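SusD superfamily protein (Bacteroides vulgatus ATCC 8482, PDB 3JQ0) probably binds glycan nutrients at the outer membrane, as SusD-family lipoproteins do, although its own ligand is not known. Local coordinates at residues K341-M346 and S351-L356; K424-G429 and I434-L439; G446-D451 and H461-A466. All coordinates share one frame; numbering follows the deposited sequence. Where two conformers were deposited one is given.

Contact 1. Residues K341-M346 and S351-L356; sequences KFQGTM and STRSFL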
ATOM      1  N   LYS A 341      -3.881   3.738 -12.446  1.00  5.82           N
ATOM      2  CA  LYS A 341      -4.711   2.763 -11.740  1.00  6.39           C
ATOM      3  C   LYS A 341      -6.014   3.322 -11.203  1.00  5.79           C
ATOM      4  O   LYS A 341      -7.030   2.673 -11.220  1.00  6.64           O
ATOM      5  CB  LYS A 341      -3.907   2.160 -10.584  1.00  6.46           C
ATOM      6  CG  LYS A 341      -4.723   1.206  -9.700  1.00  6.80           C
ATOM      7  CD  LYS A 341      -3.835   0.471  -8.685  1.00  6.46           C
ATOM      8  CE  LYS A 341      -3.151  -0.754  -9.296  1.00  6.94           C
ATOM      9  NZ  LYS A 341      -2.209  -1.404  -8.327  1.00  6.18           N
ATOM     10  N   PHE A 342      -5.937   4.515 -10.596  1.00  6.08           N
ATOM     11  CA  PHE A 342      -7.092   5.157  -9.973  1.00  5.91           C
ATOM     12  C   PHE A 342      -7.653   6.188 -10.944  1.00  6.91           C
ATOM     13  O   PHE A 342      -7.033   7.209 -11.243  1.00  8.39           O
ATOM     14  CB  PHE A 342      -6.733   5.718  -8.603  1.00  6.82           C
ATOM     15  CG  PHE A 342      -6.275   4.637  -7.638  1.00  6.52           C
ATOM     16  CD1 PHE A 342      -7.182   3.821  -7.013  1.00  7.67           C
ATOM     17  CD2 PHE A 342      -4.927   4.413  -7.382  1.00  7.48           C
ATOM     18  CE1 PHE A 342      -6.794   2.840  -6.136  1.00  8.13           C
ATOM     19  CE2 PHE A 342      -4.540   3.417  -6.504  1.00  7.27           C
ATOM     20  CZ  PHE A 342      -5.476   2.637  -5.885  1.00  7.12           C
ATOM     21  N   GLN A 343      -8.828   5.891 -11.475  1.00  6.61           N
ATOM     22  CA  GLN A 343      -9.458   6.682 -12.502  1.00  7.61           C
ATOM     23  C   GLN A 343     -10.487   7.663 -12.005  1.00  7.66           C
ATOM     24  O   GLN A 343     -10.945   8.545 -12.758  1.00  9.47           O
ATOM     25  CB  GLN A 343     -10.075   5.772 -13.560  1.00  7.62           C
ATOM     26  CG  GLN A 343      -9.074   5.002 -14.392  1.00  7.63           C
ATOM     27  CD  GLN A 343      -8.422   5.878 -15.449  1.00  8.46           C
ATOM     28  OE1 GLN A 343      -9.087   6.644 -16.169  1.00  9.42           O
ATOM     29  NE2 GLN A 343      -7.118   5.741 -15.573  1.00  9.09           N
ATOM     30  N   GLY A 344     -10.883   7.562 -10.746  1.00  7.43           N
ATOM     31  CA  GLY A 344     -11.840   8.515 -10.209  1.00  7.71           C
ATOM     32  C   GLY A 344     -13.166   8.508 -10.980  1.00  7.79           C
ATOM     33  O   GLY A 344     -13.652   7.468 -11.438  1.00  9.21           O
ATOM     34  N   THR A 345     -13.777   9.680 -11.024  1.00  8.23           N
ATOM     35  CA  THR A 345     -15.095   9.855 -11.596  1.00  8.33           C
ATOM     36  C   THR A 345     -15.187  11.217 -12.222  1.00  9.01           C
ATOM     37  O   THR A 345     -14.451  12.130 -11.884  1.00  8.64           O
ATOM     38  CB  THR A 345     -16.187   9.642 -10.499  1.00  9.61           C
ATOM     39  OG1 THR A 345     -17.454   9.497 -11.112  1.00 11.79           O
ATOM     40  CG2 THR A 345     -16.199  10.765  -9.483  1.00 10.97           C
HETATM   41  N   MSE A 346     -16.159  11.358 -13.113  1.00 10.98           N
HETATM   42  CA  MSE A 346     -16.421  12.617 -13.735  1.00 14.11           C
HETATM   43  C   MSE A 346     -17.754  13.104 -13.265  1.00 16.34           C
HETATM   44  O   MSE A 346     -18.780  12.497 -13.588  1.00 19.11           O
HETATM   45  CB  MSE A 346     -16.581  12.454 -15.226  1.00 15.72           C
HETATM   46  CG  MSE A 346     -15.479  12.719 -15.895  1.00 18.01           C
HETATM   47 SE   MSE A 346     -14.537  14.451 -15.764  1.00 15.34          SE
HETATM   48  CE  MSE A 346     -15.761  15.971 -15.470  1.00 18.32           C
ATOM     49  N   SER A 351     -15.054  19.790 -15.577  1.00 17.30           N
ATOM     50  CA  SER A 351     -14.148  19.720 -16.699  1.00 18.17           C
ATOM     51  C   SER A 351     -12.926  18.873 -16.432  1.00 15.62           C
ATOM     52  O   SER A 351     -12.172  18.600 -17.379  1.00 17.32           O
ATOM     53  CB  SER A 351     -13.684  21.093 -17.157  1.00 18.52           C
ATOM     54  OG  SER A 351     -12.924  21.762 -16.200  1.00 24.62           O
ATOM     55  N   THR A 352     -12.663  18.503 -15.166  1.00 12.53           N
ATOM     56  CA  THR A 352     -11.539  17.644 -14.844  1.00 10.74           C
ATOM     57  C   THR A 352     -12.006  16.468 -14.011  1.00  9.49           C
ATOM     58  O   THR A 352     -12.986  16.555 -13.269  1.00  9.86           O
ATOM     59  CB  THR A 352     -10.432  18.398 -14.167  1.00 10.17           C
ATOM     60  OG1 THR A 352     -10.853  18.805 -12.863  1.00 11.86           O
ATOM     61  CG2 THR A 352      -9.892  19.579 -15.008  1.00 12.91           C
ATOM     62  N   ARG A 353     -11.236  15.379 -14.071  1.00  8.66           N
ATOM     63  CA  ARG A 353     -11.526  14.180 -13.305  1.00  8.32           C
ATOM     64  C   ARG A 353     -11.432  14.457 -11.798  1.00  8.35           C
ATOM     65  O   ARG A 353     -10.575  15.210 -11.372  1.00  8.95           O
ATOM     66  CB  ARG A 353     -10.534  13.091 -13.696  1.00  8.55           C
ATOM     67  CG  ARG A 353     -10.949  11.682 -13.333  1.00  8.09           C
ATOM     68  CD  ARG A 353     -12.081  11.134 -14.198  1.00  8.02           C
ATOM     69  NE  ARG A 353     -11.762  11.059 -15.611  1.00  7.72           N
ATOM     70  CZ  ARG A 353     -11.004  10.112 -16.175  1.00  8.35           C
ATOM     71  NH1 ARG A 353     -10.412   9.170 -15.446  1.00  8.39           N
ATOM     72  NH2 ARG A 353     -10.766  10.146 -17.476  1.00  8.84           N
ATOM     73  N   SER A 354     -12.322  13.824 -11.053  1.00  7.53           N
ATOM     74  CA  SER A 354     -12.315  13.900  -9.603  1.00  8.33           C
ATOM     75  C   SER A 354     -11.784  12.595  -9.023  1.00  7.37           C
ATOM     76  O   SER A 354     -12.367  11.524  -9.243  1.00  7.69           O
ATOM     77  CB  SER A 354     -13.730  14.178  -9.095  1.00  8.71           C
ATOM     78  OG  SER A 354     -14.185  15.466  -9.547  1.00 10.08           O
ATOM     79  N   PHE A 355     -10.688  12.677  -8.280  1.00  7.39           N
ATOM     80  CA  PHE A 355     -10.015  11.491  -7.720  1.00  7.05           C
ATOM     81  C   PHE A 355     -10.611  11.114  -6.386  1.00  6.83           C
ATOM     82  O   PHE A 355     -10.055  11.402  -5.309  1.00  7.70           O
ATOM     83  CB  PHE A 355      -8.499  11.734  -7.713  1.00  7.66           C
ATOM     84  CG  PHE A 355      -7.957  11.810  -9.109  1.00  7.42           C
ATOM     85  CD1 PHE A 355      -7.752  10.659  -9.845  1.00  7.91           C
ATOM     86  CD2 PHE A 355      -7.733  13.016  -9.738  1.00  7.92           C
ATOM     87  CE1 PHE A 355      -7.291  10.677 -11.141  1.00  8.72           C
ATOM     88  CE2 PHE A 355      -7.225  13.062 -11.066  1.00  8.50           C
ATOM     89  CZ  PHE A 355      -7.035  11.879 -11.751  1.00  8.54           C
ATOM     90  N   LEU A 356     -11.765  10.460  -6.509  1.00  6.79           N
ATOM     91  CA  LEU A 356     -12.626  10.107  -5.376  1.00  7.09           C
ATOM     92  C   LEU A 356     -12.724   8.612  -5.158  1.00  6.66           C
ATOM     93  O   LEU A 356     -13.622   8.152  -4.463  1.00  7.67           O
ATOM     94  CB  LEU A 356     -14.002  10.726  -5.586  1.00  7.96           C
ATOM     95  CG  LEU A 356     -14.022  12.248  -5.683  1.00  8.80           C
ATOM     96  CD1 LEU A 356     -15.491  12.735  -5.991  1.00 10.56           C
ATOM     97  CD2 LEU A 356     -13.513  12.915  -4.436  1.00 10.63           C
TER
HETATM   98  O   HOH W   1      -8.817   8.333 -18.384  1.00 14.09           O
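Arg353 turns its CG away from the backbone N (chi1 -162°) and then bends twice, at chi2 and chi3, a fold that curls the guanidinium back to Gln343. The glutamine meets it with CG beside its own backbone N (chi1 -68°) and a bend at chi2 that brings OE1 up to the arginine. NH1 of Arg353 is thereby given two acceptors on one residue, both near the guanidinium plane. Gln343 O lies 2.8 Å from Arg353 NH1 and offers a lone pair in its carbonyl plane. Gln343 OE1, at 2.9 Å from Arg353 NH1, is met from above its amide plane, the two flat groups being 51° apart. A water links Gln343 OE1 to Arg353 NH2, while NE2 of the glutamine is held by Tyr340 O. Next to this pair of bonds the backbones form a single antiparallel hydrogen-bonded bridge, with Thr345 N 2.9 Å from Ser354 O and Ser354 N 2.8 Å from Thr345 O. Gly344 suits its place, since a CB there would clash with Ser354 O. The selenium of selenomethionine Met346 rests 3.6 Å from Thr352 O. Phe355 turns a ring edge to Phe342 O, and its ring also meets Tyr261. This loop lies between strands 332-339 and 359-363; Phe342 packs on Phe359 of the latter, and Lys341 on Phe229 and Phe233 of helix 229-233.

Contact 2. Residues K424-G429 and I434-L439; sequences KPDNAG and ILKERL
Lys436 reaches from helix 430-441 into the loop before that helix, and its ammonium group takes up nearly all of the tight part of the contact. CG stands opposite the backbone N (chi1 171°), which carries the chain outward from the helix, and a single bend at chi3 (69°) swings the tip between two oxygens. Lys436 NZ donates to Lys424 O at 2.8 Å, lying in that carbonyl's plane. It also forms a salt bridge 2.8 Å long with Asp426 OD1, approaching from above the carboxylate plane, 38° out of it. Tyr417 OH adds a third hydrogen bond, so the buried ammonium is gripped by a backbone carbonyl, a carboxylate and a hydroxyl. Asp426 is itself fixed from further sides: OD1 also pairs with Arg390, and OD2 accepts from Asp411 N. Arg390 in turn binds Glu437, and probably eases the repulsion between Asp426 OD1 and Glu437 OE1, 6.2 Å apart. Away from this cluster the contact is loose. The aliphatic chain of Lys424 leads off the helix, to where its NZ meets Tyr463 OH, while Asn427 and Ala428 lie exposed on the outer side of the turn. Residues 426-428 form a 3-10 turn that runs into a helix N-cap at Gly429, with Lys436, nearly two turns into the helix, salt-bridged back to the turn.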
ATOM      1  N   LYS A 424      12.879 -10.783 -11.889  1.00  8.42           N
ATOM      2  CA  LYS A 424      13.600 -11.974 -12.365  0.53  8.19           C
ATOM      3  C   LYS A 424      12.620 -12.944 -13.029  1.00  8.24           C
ATOM      4  O   LYS A 424      11.418 -12.947 -12.684  1.00  7.89           O
ATOM      5  CB  LYS A 424      14.250 -12.716 -11.164  0.53  8.47           C
ATOM      6  CG  LYS A 424      15.168 -11.871 -10.264  0.53  8.62           C
ATOM      7  CD  LYS A 424      16.481 -11.451 -10.959  0.53 12.53           C
ATOM      8  CE  LYS A 424      17.428 -10.532 -10.108  0.53 11.14           C
ATOM      9  NZ  LYS A 424      16.847  -9.119  -9.920  0.53 11.23           N
ATOM     10  N   PRO A 425      13.133 -13.838 -13.889  1.00  8.46           N
ATOM     11  CA  PRO A 425      12.329 -14.949 -14.303  0.50  8.08           C
ATOM     12  C   PRO A 425      11.858 -15.781 -13.111  1.00  7.78           C
ATOM     13  O   PRO A 425      12.523 -15.806 -12.062  1.00  8.12           O
ATOM     14  CB  PRO A 425      13.293 -15.753 -15.179  0.50  9.05           C
ATOM     15  CG  PRO A 425      14.611 -15.415 -14.645  0.50  8.34           C
ATOM     16  CD  PRO A 425      14.535 -13.990 -14.333  0.50  8.33           C
ATOM     17  N   ASP A 426      10.747 -16.487 -13.293  1.00  8.03           N
ATOM     18  CA  ASP A 426      10.285 -17.385 -12.251  1.00  8.04           C
ATOM     19  C   ASP A 426      11.358 -18.360 -11.773  1.00  7.92           C
ATOM     20  O   ASP A 426      11.393 -18.711 -10.590  1.00  8.50           O
ATOM     21  CB  ASP A 426       9.068 -18.185 -12.710  1.00  8.35           C
ATOM     22  CG  ASP A 426       7.770 -17.398 -12.864  1.00  8.14           C
ATOM     23  OD1 ASP A 426       7.739 -16.190 -12.533  1.00  8.57           O
ATOM     24  OD2 ASP A 426       6.800 -18.034 -13.323  1.00  7.99           O
ATOM     25  N   ASN A 427      12.205 -18.817 -12.693  1.00  9.01           N
ATOM     26  CA  ASN A 427      13.250 -19.799 -12.372  1.00  9.82           C
ATOM     27  C   ASN A 427      14.330 -19.264 -11.450  1.00  9.58           C
ATOM     28  O   ASN A 427      15.164 -20.038 -10.991  1.00 10.49           O
ATOM     29  CB  ASN A 427      13.828 -20.421 -13.680  1.00 11.11           C
ATOM     30  CG  ASN A 427      14.546 -19.432 -14.525  1.00 11.85           C
ATOM     31  OD1 ASN A 427      15.153 -18.497 -14.033  1.00 13.87           O
ATOM     32  ND2 ASN A 427      14.521 -19.660 -15.854  1.00 16.19           N
ATOM     33  N   ALA A 428      14.294 -17.974 -11.084  1.00  8.58           N
ATOM     34  CA  ALA A 428      15.147 -17.405 -10.050  1.00  9.74           C
ATOM     35  C   ALA A 428      14.689 -17.740  -8.656  1.00  9.72           C
ATOM     36  O   ALA A 428      15.347 -17.376  -7.676  1.00 14.09           O
ATOM     37  CB  ALA A 428      15.293 -15.920 -10.228  1.00 10.30           C
ATOM     38  N   GLY A 429      13.540 -18.363  -8.550  1.00  8.94           N
ATOM     39  CA  GLY A 429      13.073 -18.867  -7.261  1.00  8.99           C
ATOM     40  C   GLY A 429      11.748 -18.297  -6.829  1.00  8.35           C
ATOM     41  O   GLY A 429      11.268 -17.251  -7.345  1.00  8.82           O
ATOM     42  N   ILE A 434       7.327 -14.114  -6.139  1.00  7.69           N
ATOM     43  CA  ILE A 434       6.299 -13.437  -5.344  1.00  7.13           C
ATOM     44  C   ILE A 434       6.591 -11.934  -5.301  1.00  7.07           C
ATOM     45  O   ILE A 434       5.662 -11.136  -5.405  1.00  7.00           O
ATOM     46  CB  ILE A 434       6.179 -14.040  -3.949  1.00  7.67           C
ATOM     47  CG1 ILE A 434       5.669 -15.488  -4.060  1.00  8.19           C
ATOM     48  CG2 ILE A 434       5.191 -13.231  -3.095  1.00  9.60           C
ATOM     49  CD1 ILE A 434       5.882 -16.302  -2.783  1.00 10.28           C
ATOM     50  N   LEU A 435       7.865 -11.531  -5.198  1.00  7.01           N
ATOM     51  CA  LEU A 435       8.181 -10.096  -5.294  1.00  6.78           C
ATOM     52  C   LEU A 435       7.693  -9.540  -6.629  1.00  6.34           C
ATOM     53  O   LEU A 435       7.109  -8.460  -6.667  1.00  6.60           O
ATOM     54  CB  LEU A 435       9.671  -9.832  -5.144  1.00  7.21           C
ATOM     55  CG  LEU A 435      10.247  -9.977  -3.749  1.00  7.50           C
ATOM     56  CD1 LEU A 435      11.757  -9.741  -3.840  1.00  8.89           C
ATOM     57  CD2 LEU A 435       9.619  -9.023  -2.742  1.00  8.81           C
ATOM     58  N   LYS A 436       7.935 -10.261  -7.714  1.00  6.29           N
ATOM     59  CA  LYS A 436       7.523  -9.811  -9.046  1.00  6.52           C
ATOM     60  C   LYS A 436       6.024  -9.697  -9.105  1.00  5.84           C
ATOM     61  O   LYS A 436       5.470  -8.742  -9.650  1.00  6.23           O
ATOM     62  CB  LYS A 436       8.076 -10.795 -10.071  1.00  6.42           C
ATOM     63  CG  LYS A 436       7.548 -10.588 -11.506  1.00  7.34           C
ATOM     64  CD  LYS A 436       8.260 -11.457 -12.539  1.00  6.87           C
ATOM     65  CE  LYS A 436       7.953 -12.934 -12.413  1.00  6.89           C
ATOM     66  NZ  LYS A 436       8.773 -13.748 -13.375  1.00  7.08           N
ATOM     67  N   GLU A 437       5.333 -10.696  -8.557  1.00  6.46           N
ATOM     68  CA  GLU A 437       3.872 -10.713  -8.605  1.00  6.63           C
ATOM     69  C   GLU A 437       3.315  -9.517  -7.832  1.00  6.11           C
ATOM     70  O   GLU A 437       2.372  -8.856  -8.301  1.00  6.55           O
ATOM     71  CB  GLU A 437       3.304 -12.021  -8.105  1.00  6.51           C
ATOM     72  CG  GLU A 437       1.882 -12.256  -8.588  1.00  6.52           C
ATOM     73  CD  GLU A 437       1.795 -12.436 -10.089  1.00  7.07           C
ATOM     74  OE1 GLU A 437       2.770 -12.977 -10.689  1.00  7.24           O
ATOM     75  OE2 GLU A 437       0.782 -12.015 -10.682  1.00  7.37           O
ATOM     76  N   ARG A 438       3.854  -9.244  -6.656  1.00  6.20           N
ATOM     77  CA  ARG A 438       3.406  -8.131  -5.863  1.00  5.84           C
ATOM     78  C   ARG A 438       3.697  -6.799  -6.526  1.00  5.96           C
ATOM     79  O   ARG A 438       2.906  -5.851  -6.428  1.00  6.65           O
ATOM     80  CB  ARG A 438       3.995  -8.162  -4.437  1.00  6.38           C
ATOM     81  CG  ARG A 438       3.457  -9.293  -3.599  1.00  6.98           C
ATOM     82  CD  ARG A 438       3.977  -9.245  -2.170  1.00  8.09           C
ATOM     83  NE  ARG A 438       3.503  -8.136  -1.409  1.00  8.19           N
ATOM     84  CZ  ARG A 438       2.321  -8.039  -0.851  1.00  7.15           C
ATOM     85  NH1 ARG A 438       1.420  -8.987  -0.984  1.00  7.43           N
ATOM     86  NH2 ARG A 438       2.033  -6.958  -0.118  1.00  9.12           N
ATOM     87  N   LEU A 439       4.828  -6.703  -7.225  1.00  6.25           N
ATOM     88  CA  LEU A 439       5.168  -5.488  -7.952  1.00  6.52           C
ATOM     89  C   LEU A 439       4.083  -5.199  -9.012  1.00  5.82           C
ATOM     90  O   LEU A 439       3.569  -4.093  -9.124  1.00  6.35           O
ATOM     91  CB  LEU A 439       6.569  -5.588  -8.569  1.00  6.20           C
ATOM     92  CG  LEU A 439       7.012  -4.432  -9.454  1.00  7.00           C
ATOM     93  CD1 LEU A 439       6.900  -3.074  -8.816  1.00  8.87           C
ATOM     94  CD2 LEU A 439       8.388  -4.710  -9.983  1.00  9.08           C
TER

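Contact 3. Residues G446-D451 and H461-A466; sequences GKRWYD and HQYSSA
Arg448 lays one end of its guanidinium over a face of the Tyr463 ring, with NH2 3.4 Å from Tyr463 CG. This is a cation-pi contact: Arg448 CZ lies 4.5 Å from the Tyr463 ring centroid, 23° off the ring normal, and the two planes are tilted by 36° rather than stacked flat. On the opposite face of the ring sits Gln462 CB. Beside this pair the six-membered end of Trp449 points edge-on at the second segment, where Trp449 CH2 meets Ala466 CB at 3.7 Å and Trp449 CZ3 meets Ser464 OG at 3.7 Å. One shell out, Asp39 forms a salt bridge with Arg448 NH2 and so steadies the cation over the ring, while the Tyr463 hydroxyl is hydrogen-bonded to Glu432. With an alanine in place of Tyr463, Arg448 would lose the aromatic face beneath NH2, and Glu432 would probably be left without its hydroxyl partner. Ser464 OG is fixed by Val460 O and accepts from Ala466 N at 3.0 Å. That last bond makes an ST turn in the chain that follows Tyr463; helix 448-455 thus faces Tyr463 through the cation-pi pair and the Ser464-Ala466 turn through the indole edge.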
ATOM      1  N   GLY A 446       1.354   1.164  -2.141  1.00  5.51           N
ATOM      2  CA  GLY A 446       2.150   1.291  -0.912  1.00  6.02           C
ATOM      3  C   GLY A 446       2.817   0.014  -0.393  1.00  5.64           C
ATOM      4  O   GLY A 446       2.986  -0.137   0.809  1.00  6.42           O
ATOM      5  N   LYS A 447       3.216  -0.879  -1.296  1.00  5.59           N
ATOM      6  CA  LYS A 447       3.732  -2.194  -0.907  1.00  5.77           C
ATOM      7  C   LYS A 447       5.211  -2.462  -1.204  1.00  6.04           C
ATOM      8  O   LYS A 447       5.845  -3.162  -0.422  1.00  6.64           O
ATOM      9  CB  LYS A 447       2.932  -3.318  -1.549  1.00  6.06           C
ATOM     10  CG  LYS A 447       1.414  -3.182  -1.368  1.00  6.74           C
ATOM     11  CD  LYS A 447       0.954  -3.063   0.083  1.00  6.98           C
ATOM     12  CE  LYS A 447      -0.552  -3.010   0.193  1.00  7.00           C
ATOM     13  NZ  LYS A 447      -1.054  -2.800   1.595  1.00  7.69           N
ATOM     14  N   ARG A 448       5.754  -1.958  -2.316  1.00  5.92           N
ATOM     15  CA  ARG A 448       7.025  -2.442  -2.832  1.00  5.77           C
ATOM     16  C   ARG A 448       8.191  -2.261  -1.887  1.00  6.06           C
ATOM     17  O   ARG A 448       9.052  -3.163  -1.810  1.00  6.39           O
ATOM     18  CB  ARG A 448       7.296  -1.775  -4.195  1.00  6.41           C
ATOM     19  CG  ARG A 448       8.627  -2.102  -4.836  1.00  6.66           C
ATOM     20  CD  ARG A 448       8.802  -3.543  -5.248  1.00  6.62           C
ATOM     21  NE  ARG A 448       9.965  -3.652  -6.113  1.00  6.34           N
ATOM     22  CZ  ARG A 448      10.362  -4.795  -6.671  1.00  6.26           C
ATOM     23  NH1 ARG A 448       9.772  -5.939  -6.398  1.00  6.59           N
ATOM     24  NH2 ARG A 448      11.364  -4.777  -7.542  1.00  7.26           N
ATOM     25  N   TRP A 449       8.313  -1.096  -1.247  1.00  5.46           N
ATOM     26  CA  TRP A 449       9.388  -0.895  -0.293  1.00  6.37           C
ATOM     27  C   TRP A 449       9.283  -1.816   0.912  1.00  5.96           C
ATOM     28  O   TRP A 449      10.261  -2.438   1.337  1.00  6.39           O
ATOM     29  CB  TRP A 449       9.470   0.579   0.092  1.00  6.19           C
ATOM     30  CG  TRP A 449      10.401   0.872   1.244  1.00  6.62           C
ATOM     31  CD1 TRP A 449      10.030   1.154   2.516  1.00  6.38           C
ATOM     32  CD2 TRP A 449      11.845   0.942   1.219  1.00  6.13           C
ATOM     33  NE1 TRP A 449      11.124   1.413   3.306  1.00  6.41           N
ATOM     34  CE2 TRP A 449      12.253   1.302   2.543  1.00  6.06           C
ATOM     35  CE3 TRP A 449      12.803   0.778   0.239  1.00  6.57           C
ATOM     36  CZ2 TRP A 449      13.578   1.446   2.873  1.00  7.32           C
ATOM     37  CZ3 TRP A 449      14.124   0.935   0.558  1.00  7.16           C
ATOM     38  CH2 TRP A 449      14.495   1.280   1.883  1.00  6.56           C
ATOM     39  N   TYR A 450       8.088  -1.962   1.452  1.00  5.95           N
ATOM     40  CA  TYR A 450       7.897  -2.873   2.568  1.00  6.36           C
ATOM     41  C   TYR A 450       8.185  -4.314   2.142  1.00  6.88           C
ATOM     42  O   TYR A 450       8.697  -5.088   2.954  1.00  7.25           O
ATOM     43  CB  TYR A 450       6.501  -2.709   3.144  1.00  6.92           C
ATOM     44  CG  TYR A 450       6.258  -1.492   3.993  1.00  7.10           C
ATOM     45  CD1 TYR A 450       7.226  -0.963   4.816  1.00  7.06           C
ATOM     46  CD2 TYR A 450       4.992  -0.926   4.091  1.00  6.75           C
ATOM     47  CE1 TYR A 450       6.962   0.062   5.702  1.00  6.97           C
ATOM     48  CE2 TYR A 450       4.735   0.105   4.948  1.00  6.79           C
ATOM     49  CZ  TYR A 450       5.686   0.571   5.812  1.00  6.77           C
ATOM     50  OH  TYR A 450       5.433   1.552   6.749  1.00  7.48           O
ATOM     51  N   ASP A 451       7.862  -4.699   0.904  1.00  6.46           N
ATOM     52  CA  ASP A 451       8.157  -6.067   0.429  1.00  6.93           C
ATOM     53  C   ASP A 451       9.639  -6.358   0.487  1.00  6.94           C
ATOM     54  O   ASP A 451      10.084  -7.408   0.969  1.00  7.88           O
ATOM     55  CB  ASP A 451       7.705  -6.229  -1.039  1.00  7.50           C
ATOM     56  CG  ASP A 451       6.215  -6.226  -1.300  1.00  8.28           C
ATOM     57  OD1 ASP A 451       5.432  -6.409  -0.360  1.00  9.35           O
ATOM     58  OD2 ASP A 451       5.870  -6.090  -2.521  1.00 10.33           O
ATOM     59  N   HIS A 461      18.857  -4.022  -1.651  1.00  7.90           N
ATOM     60  CA  HIS A 461      19.957  -3.545  -2.457  1.00  8.47           C
ATOM     61  C   HIS A 461      19.734  -3.806  -3.942  1.00  8.61           C
ATOM     62  O   HIS A 461      20.165  -3.029  -4.772  1.00 10.56           O
ATOM     63  CB  HIS A 461      21.235  -4.141  -1.902  1.00  9.73           C
ATOM     64  CG  HIS A 461      22.488  -3.619  -2.531  1.00 10.05           C
ATOM     65  ND1 HIS A 461      22.721  -2.279  -2.744  1.00 11.82           N
ATOM     66  CD2 HIS A 461      23.599  -4.265  -2.938  1.00 15.38           C
ATOM     67  CE1 HIS A 461      23.918  -2.123  -3.262  1.00 14.04           C
ATOM     68  NE2 HIS A 461      24.462  -3.313  -3.423  1.00 16.27           N
ATOM     69  N   GLN A 462      19.092  -4.910  -4.279  1.00  8.09           N
ATOM     70  CA  GLN A 462      18.745  -5.171  -5.670  1.00  8.93           C
ATOM     71  C   GLN A 462      17.768  -4.155  -6.216  1.00  8.13           C
ATOM     72  O   GLN A 462      17.832  -3.775  -7.402  1.00  9.35           O
ATOM     73  CB  GLN A 462      18.066  -6.571  -5.822  1.00  9.53           C
ATOM     74  CG  GLN A 462      18.964  -7.741  -5.687  1.00 10.82           C
ATOM     75  CD  GLN A 462      18.318  -9.086  -5.889  1.00 12.74           C
ATOM     76  OE1 GLN A 462      19.057 -10.068  -5.903  1.00 20.47           O
ATOM     77  NE2 GLN A 462      16.999  -9.186  -6.009  1.00 12.39           N
ATOM     78  N   TYR A 463      16.796  -3.758  -5.375  1.00  7.70           N
ATOM     79  CA  TYR A 463      15.591  -3.084  -5.840  1.00  7.17           C
ATOM     80  C   TYR A 463      15.417  -1.675  -5.252  1.00  7.28           C
ATOM     81  O   TYR A 463      14.328  -1.135  -5.267  1.00  7.74           O
ATOM     82  CB  TYR A 463      14.397  -3.970  -5.582  1.00  6.90           C
ATOM     83  CG  TYR A 463      14.448  -5.327  -6.322  1.00  6.97           C
ATOM     84  CD1 TYR A 463      14.734  -5.375  -7.683  1.00  7.20           C
ATOM     85  CD2 TYR A 463      14.136  -6.501  -5.645  1.00  8.05           C
ATOM     86  CE1 TYR A 463      14.746  -6.583  -8.360  1.00  7.38           C
ATOM     87  CE2 TYR A 463      14.155  -7.693  -6.304  1.00  8.14           C
ATOM     88  CZ  TYR A 463      14.436  -7.742  -7.665  1.00  8.49           C
ATOM     89  OH  TYR A 463      14.439  -8.958  -8.351  1.00  8.98           O
ATOM     90  N   SER A 464      16.507  -1.071  -4.828  1.00  7.48           N
ATOM     91  CA  SER A 464      16.512   0.302  -4.393  1.00  7.31           C
ATOM     92  C   SER A 464      17.919   0.822  -4.331  1.00  7.24           C
ATOM     93  O   SER A 464      18.876   0.049  -4.317  1.00  8.13           O
ATOM     94  CB  SER A 464      15.888   0.467  -2.991  1.00  7.58           C
ATOM     95  OG  SER A 464      16.810   0.185  -1.945  1.00  7.57           O
ATOM     96  N   SER A 465      18.031   2.134  -4.140  1.00  7.33           N
ATOM     97  CA  SER A 465      19.308   2.824  -3.899  1.00  7.63           C
ATOM     98  C   SER A 465      19.567   3.083  -2.411  1.00  8.31           C
ATOM     99  O   SER A 465      20.483   3.827  -2.086  1.00  9.04           O
ATOM    100  CB  SER A 465      19.334   4.115  -4.656  1.00  8.89           C
ATOM    101  OG  SER A 465      18.239   4.926  -4.247  1.00  7.96           O
ATOM    102  N   ALA A 466      18.821   2.426  -1.527  1.00  7.86           N
ATOM    103  CA  ALA A 466      19.026   2.634  -0.095  1.00  8.18           C
ATOM    104  C   ALA A 466      20.396   2.169   0.355  1.00  7.77           C
ATOM    105  O   ALA A 466      20.976   1.259  -0.213  1.00  9.31           O
ATOM    106  CB  ALA A 466      17.925   1.928   0.686  1.00  8.86           C
TER

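In the fold
Contact 3 is the buried one, its centre about 13 Å from the chain's centre; contacts 1 and 2 are partly buried, their centres farther out, about 20 and 19 Å from the chain's centre. Contact 1 stays within one loop and combines backbone pairing with an arginine bound to a backbone carbonyl and a side-chain amide. Contact 2 joins loop to helix through charge, whereas contact 3 joins helix 448-455 to Tyr463 and the turn after it through an aromatic face and an indole edge. Contacts 2 and 3, with centres about 14 Å apart, share a boundary: Arg438 forms a salt bridge with Asp451, and Leu435 packs on Asp451. Contact 1 touches neither, its centre about 32 Å from that of contact 2.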